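Local atomic coordinates of penicillin-binding protein 2 (Pbp2) (Helicobacter pylori, PDB entry 5LP5), a protein that is a penicillin-binding protein of the inner membrane that takes part in peptidoglycan synthesis and cell shape, probably as a transpeptidase, and forms a complex with MreC. Residues 489-492 and 497-500; 484-489 and 549-554. One frame throughout, in Å; residues are numbered along the deposited sequence.

Overall arrangement
Both contacts use helix 475-493 of the transpeptidase domain, and their centres lie about 11 Å apart. Contact 1 (489-492 with 497-500) is partly buried and local: the chain leaves the end of the helix and turns back onto its last turn. Contact 2 (484-489 with 549-554) lies at the surface and is long-range in sequence, joining the C-terminal half of the same helix to the hairpin loop between strands 542-549 and 556-562. Their chemistry differs accordingly. Contact 1 combines one weak backbone bond with small apolar groups beside the disulfide of Cys-492. Contact 2 rests on stacked tyrosine rings. Tyr-489 belongs to both ranges, but its ring serves contact 2.

Contact 1: residues 489-492 and 497-500; sequences YEVC and GTAY
Val-491 and Thr-498 lie side by side, their side chains pointing the same way. Val-491 CG1 meets the methyl of Thr-498, with CG1 to CG2 at 3.4 Å. The valine torsion sets this up: CG1 is anti to the backbone N (chi1 178°). The same methyl touches Ala-499, whose CB points at the helix and lies 3.8 Å from Val-491 CG1. The backbone adds a weak hydrogen bond from Ala-499 N to Val-491 O, 3.1 Å long and bent to 132° at the hydrogen. Gly-497 comes close to the same oxygen, its CA making a CA-H...O contact of 3.5 Å with Val-491 O. Residues 497-500 form a type I beta turn just after helix 475-493, in the transpeptidase domain. This turn leads towards strand 511-517, an outer strand of the five-stranded antiparallel sheet, which probably carries the K(T/S)G-type motif of penicillin-binding transpeptidases. Cys-492 ties the helix to that strand through its disulfide with Cys-512. Val-491 and Ala-499 pack on Cys-512, and Thr-498 on Thr-514 of the same strand. On the helix, Glu-490 directs its carboxylate to Arg-364 in a salt bridge. Cys-492 O approaches the Tyr-500 ring obliquely, 3.9 Å from Tyr-500 CD1.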
# COMPACT_ATOMS: atom_id res chain seq x y z
N TYR A 489 -7.29 -13.56 45.21
CA TYR A 489 -6.79 -12.39 45.95
C TYR A 489 -5.67 -12.78 46.91
O TYR A 489 -4.62 -12.13 46.97
CB TYR A 489 -7.94 -11.72 46.71
CG TYR A 489 -7.50 -10.56 47.58
CD1 TYR A 489 -7.07 -9.36 47.03
CD2 TYR A 489 -7.52 -10.67 48.97
CE1 TYR A 489 -6.68 -8.31 47.83
CE2 TYR A 489 -7.11 -9.63 49.78
CZ TYR A 489 -6.71 -8.45 49.21
OH TYR A 489 -6.32 -7.41 50.01
N GLU A 490 -5.91 -13.87 47.65
CA GLU A 490 -4.96 -14.36 48.65
C GLU A 490 -3.68 -14.92 48.03
O GLU A 490 -2.63 -14.88 48.65
CB GLU A 490 -5.63 -15.40 49.56
CG GLU A 490 -6.58 -14.80 50.58
CD GLU A 490 -7.35 -15.82 51.41
OE1 GLU A 490 -7.08 -17.04 51.32
OE2 GLU A 490 -8.24 -15.39 52.17
N VAL A 491 -3.74 -15.43 46.81
CA VAL A 491 -2.54 -15.98 46.17
C VAL A 491 -1.47 -14.92 45.99
O VAL A 491 -0.28 -15.20 46.13
CB VAL A 491 -2.85 -16.60 44.79
CG1 VAL A 491 -1.58 -17.11 44.14
CG2 VAL A 491 -3.85 -17.75 44.92
N CYS A 492 -1.93 -13.71 45.70
CA CYS A 492 -1.09 -12.57 45.35
C CYS A 492 -0.82 -11.68 46.56
O CYS A 492 0.19 -10.97 46.59
CB CYS A 492 -1.79 -11.74 44.28
SG CYS A 492 -1.40 -12.12 42.55
N GLY A 497 0.40 -17.08 50.40
CA GLY A 497 0.14 -17.22 48.97
C GLY A 497 1.37 -17.63 48.19
O GLY A 497 2.48 -17.16 48.45
N THR A 498 1.17 -18.53 47.23
CA THR A 498 2.28 -18.99 46.40
C THR A 498 2.96 -17.83 45.67
O THR A 498 4.17 -17.81 45.51
CB THR A 498 1.84 -20.07 45.37
OG1 THR A 498 2.91 -20.32 44.45
CG2 THR A 498 0.61 -19.64 44.60
N ALA A 499 2.17 -16.84 45.26
CA ALA A 499 2.66 -15.73 44.45
C ALA A 499 2.79 -14.44 45.24
O ALA A 499 2.39 -13.38 44.76
CB ALA A 499 1.72 -15.53 43.27
N TYR A 500 3.34 -14.50 46.45
CA TYR A 500 3.48 -13.30 47.27
C TYR A 500 4.85 -12.64 47.13
O TYR A 500 4.95 -11.43 46.91
CB TYR A 500 3.21 -13.61 48.74
CG TYR A 500 3.43 -12.43 49.64
CD1 TYR A 500 2.44 -11.45 49.79
CD2 TYR A 500 4.62 -12.28 50.35
CE1 TYR A 500 2.63 -10.36 50.63
CE2 TYR A 500 4.81 -11.20 51.19
CZ TYR A 500 3.81 -10.23 51.33
OH TYR A 500 3.99 -9.13 52.15

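Contact 2: residues 484-489 and 549-554; sequences LRVGMY and LPYEKP
Tyr-489 and Tyr-551 stack their rings in an offset pair. The centroids are 4.3 Å apart and the planes are tilted by 25°. The overlap is partial: Tyr-489 CD1 lies over one face of the Tyr-551 ring, towards its rim, 3.3 Å from Tyr-551 CD2. In return, Tyr-551 CE2 lies over a face of the Tyr-489 ring. The CB of Tyr-489 extends the cover. It makes a CH-pi contact 4.0 Å from the Tyr-551 centroid and only 16° off the ring normal. Tyr-489 has CG anti to its own N (chi1 176°), which carries its ring out from the helix and across the face of Tyr-551. This aromatic pair is the dense part of the contact.

Around it the packing is looser. Val-486 CG2 touches the phenol oxygen, 3.7 Å from Tyr-551 OH. Arg-485 is more distant: its carbonyl O lies 4.1 Å from Tyr-551 CE1, oblique to the ring, and its CB is a little farther off. Its guanidinium group goes to the carbonyl of Ile-451. The outer side of the loop, with Glu-552 and Lys-553, is exposed. Residues 550-553 form a type I beta turn, preceded by a cis peptide bond before Pro-550. This turn belongs to the connection between the adjacent antiparallel strands 542-549 and 556-562 of the transpeptidase domain's sheet. The contact thus joins the loop linking two inner strands of the sheet to helix 475-493. Backbone hydrogen bonding between Tyr-551 and Thr-509 also holds the loop.

Helix and loop share no hydrogen bond or salt bridge here. Their attachment rests on dispersion and ring-face contacts, concentrated on a single tyrosine from the loop.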
# COMPACT_ATOMS: atom_id res chain seq x y z
N LEU A 484 -14.14 -17.71 45.32
CA LEU A 484 -13.03 -18.04 44.43
C LEU A 484 -12.11 -16.83 44.21
O LEU A 484 -10.88 -16.97 44.20
CB LEU A 484 -13.55 -18.55 43.09
CG LEU A 484 -14.45 -19.79 43.16
CD1 LEU A 484 -15.05 -20.12 41.80
CD2 LEU A 484 -13.69 -20.98 43.72
N ARG A 485 -12.71 -15.66 44.03
CA ARG A 485 -11.94 -14.43 43.82
C ARG A 485 -11.07 -14.11 45.03
O ARG A 485 -9.90 -13.72 44.89
CB ARG A 485 -12.85 -13.26 43.51
CG ARG A 485 -13.48 -13.36 42.13
CD ARG A 485 -14.16 -12.08 41.72
NE ARG A 485 -15.42 -11.92 42.43
CZ ARG A 485 -16.62 -12.19 41.92
NH1 ARG A 485 -16.77 -12.67 40.69
NH2 ARG A 485 -17.70 -12.00 42.66
N VAL A 486 -11.66 -14.30 46.22
CA VAL A 486 -10.96 -14.04 47.48
C VAL A 486 -9.73 -14.95 47.56
O VAL A 486 -8.66 -14.53 48.00
CB VAL A 486 -11.87 -14.24 48.72
CG1 VAL A 486 -11.07 -14.11 50.02
CG2 VAL A 486 -13.03 -13.24 48.71
N GLY A 487 -9.90 -16.19 47.14
CA GLY A 487 -8.78 -17.11 47.06
C GLY A 487 -7.69 -16.56 46.15
O GLY A 487 -6.53 -16.46 46.57
N MET A 488 -8.06 -16.19 44.92
CA MET A 488 -7.11 -15.63 43.95
C MET A 488 -6.48 -14.37 44.54
O MET A 488 -5.27 -14.16 44.41
CB MET A 488 -7.80 -15.32 42.61
CG MET A 488 -8.31 -16.54 41.84
SD MET A 488 -9.13 -16.24 40.25
CE MET A 488 -7.65 -15.76 39.35
N TYR A 489 -7.29 -13.56 45.21
CA TYR A 489 -6.79 -12.39 45.95
C TYR A 489 -5.67 -12.78 46.91
O TYR A 489 -4.62 -12.13 46.97
CB TYR A 489 -7.94 -11.72 46.71
CG TYR A 489 -7.50 -10.56 47.58
CD1 TYR A 489 -7.07 -9.36 47.03
CD2 TYR A 489 -7.52 -10.67 48.97
CE1 TYR A 489 -6.68 -8.31 47.83
CE2 TYR A 489 -7.11 -9.63 49.78
CZ TYR A 489 -6.71 -8.45 49.21
OH TYR A 489 -6.32 -7.41 50.01
N LEU A 549 -7.65 -7.83 37.31
CA LEU A 549 -7.31 -6.57 37.94
C LEU A 549 -8.24 -5.45 37.48
O LEU A 549 -8.77 -5.48 36.38
CB LEU A 549 -5.85 -6.20 37.63
CG LEU A 549 -5.51 -5.77 36.20
CD1 LEU A 549 -4.24 -4.95 36.16
CD2 LEU A 549 -5.39 -6.99 35.33
N PRO A 550 -8.44 -4.47 38.35
CA PRO A 550 -8.01 -4.43 39.75
C PRO A 550 -8.95 -5.28 40.63
O PRO A 550 -10.12 -5.49 40.28
CB PRO A 550 -8.13 -2.95 40.10
CG PRO A 550 -9.23 -2.45 39.21
CD PRO A 550 -9.10 -3.23 37.93
N TYR A 551 -8.45 -5.78 41.75
CA TYR A 551 -9.25 -6.70 42.55
C TYR A 551 -10.60 -6.10 42.97
O TYR A 551 -11.63 -6.77 42.95
CB TYR A 551 -8.49 -7.19 43.79
CG TYR A 551 -9.39 -7.93 44.75
CD1 TYR A 551 -10.07 -9.08 44.34
CD2 TYR A 551 -9.60 -7.47 46.05
CE1 TYR A 551 -10.93 -9.75 45.20
CE2 TYR A 551 -10.44 -8.15 46.92
CZ TYR A 551 -11.10 -9.29 46.48
OH TYR A 551 -11.94 -9.99 47.29
N GLU A 552 -10.57 -4.83 43.36
CA GLU A 552 -11.73 -4.17 43.98
C GLU A 552 -12.90 -4.01 43.01
O GLU A 552 -14.05 -3.93 43.43
CB GLU A 552 -11.32 -2.79 44.51
CG GLU A 552 -10.29 -2.81 45.63
CD GLU A 552 -8.88 -3.16 45.17
OE1 GLU A 552 -8.48 -2.83 44.04
OE2 GLU A 552 -8.15 -3.77 45.97
N LYS A 553 -12.60 -3.92 41.72
CA LYS A 553 -13.62 -3.91 40.68
C LYS A 553 -12.95 -4.39 39.39
O LYS A 553 -12.35 -3.60 38.65
CB LYS A 553 -14.22 -2.52 40.49
CG LYS A 553 -15.26 -2.51 39.39
CD LYS A 553 -15.93 -1.17 39.21
CE LYS A 553 -16.89 -1.23 38.03
NZ LYS A 553 -17.78 -0.03 37.96
N PRO A 554 -13.03 -5.70 39.13
CA PRO A 554 -12.32 -6.29 38.01
C PRO A 554 -12.71 -5.69 36.67
O PRO A 554 -13.89 -5.51 36.42
CB PRO A 554 -12.75 -7.75 38.07
CG PRO A 554 -13.15 -7.99 39.48
CD PRO A 554 -13.79 -6.72 39.89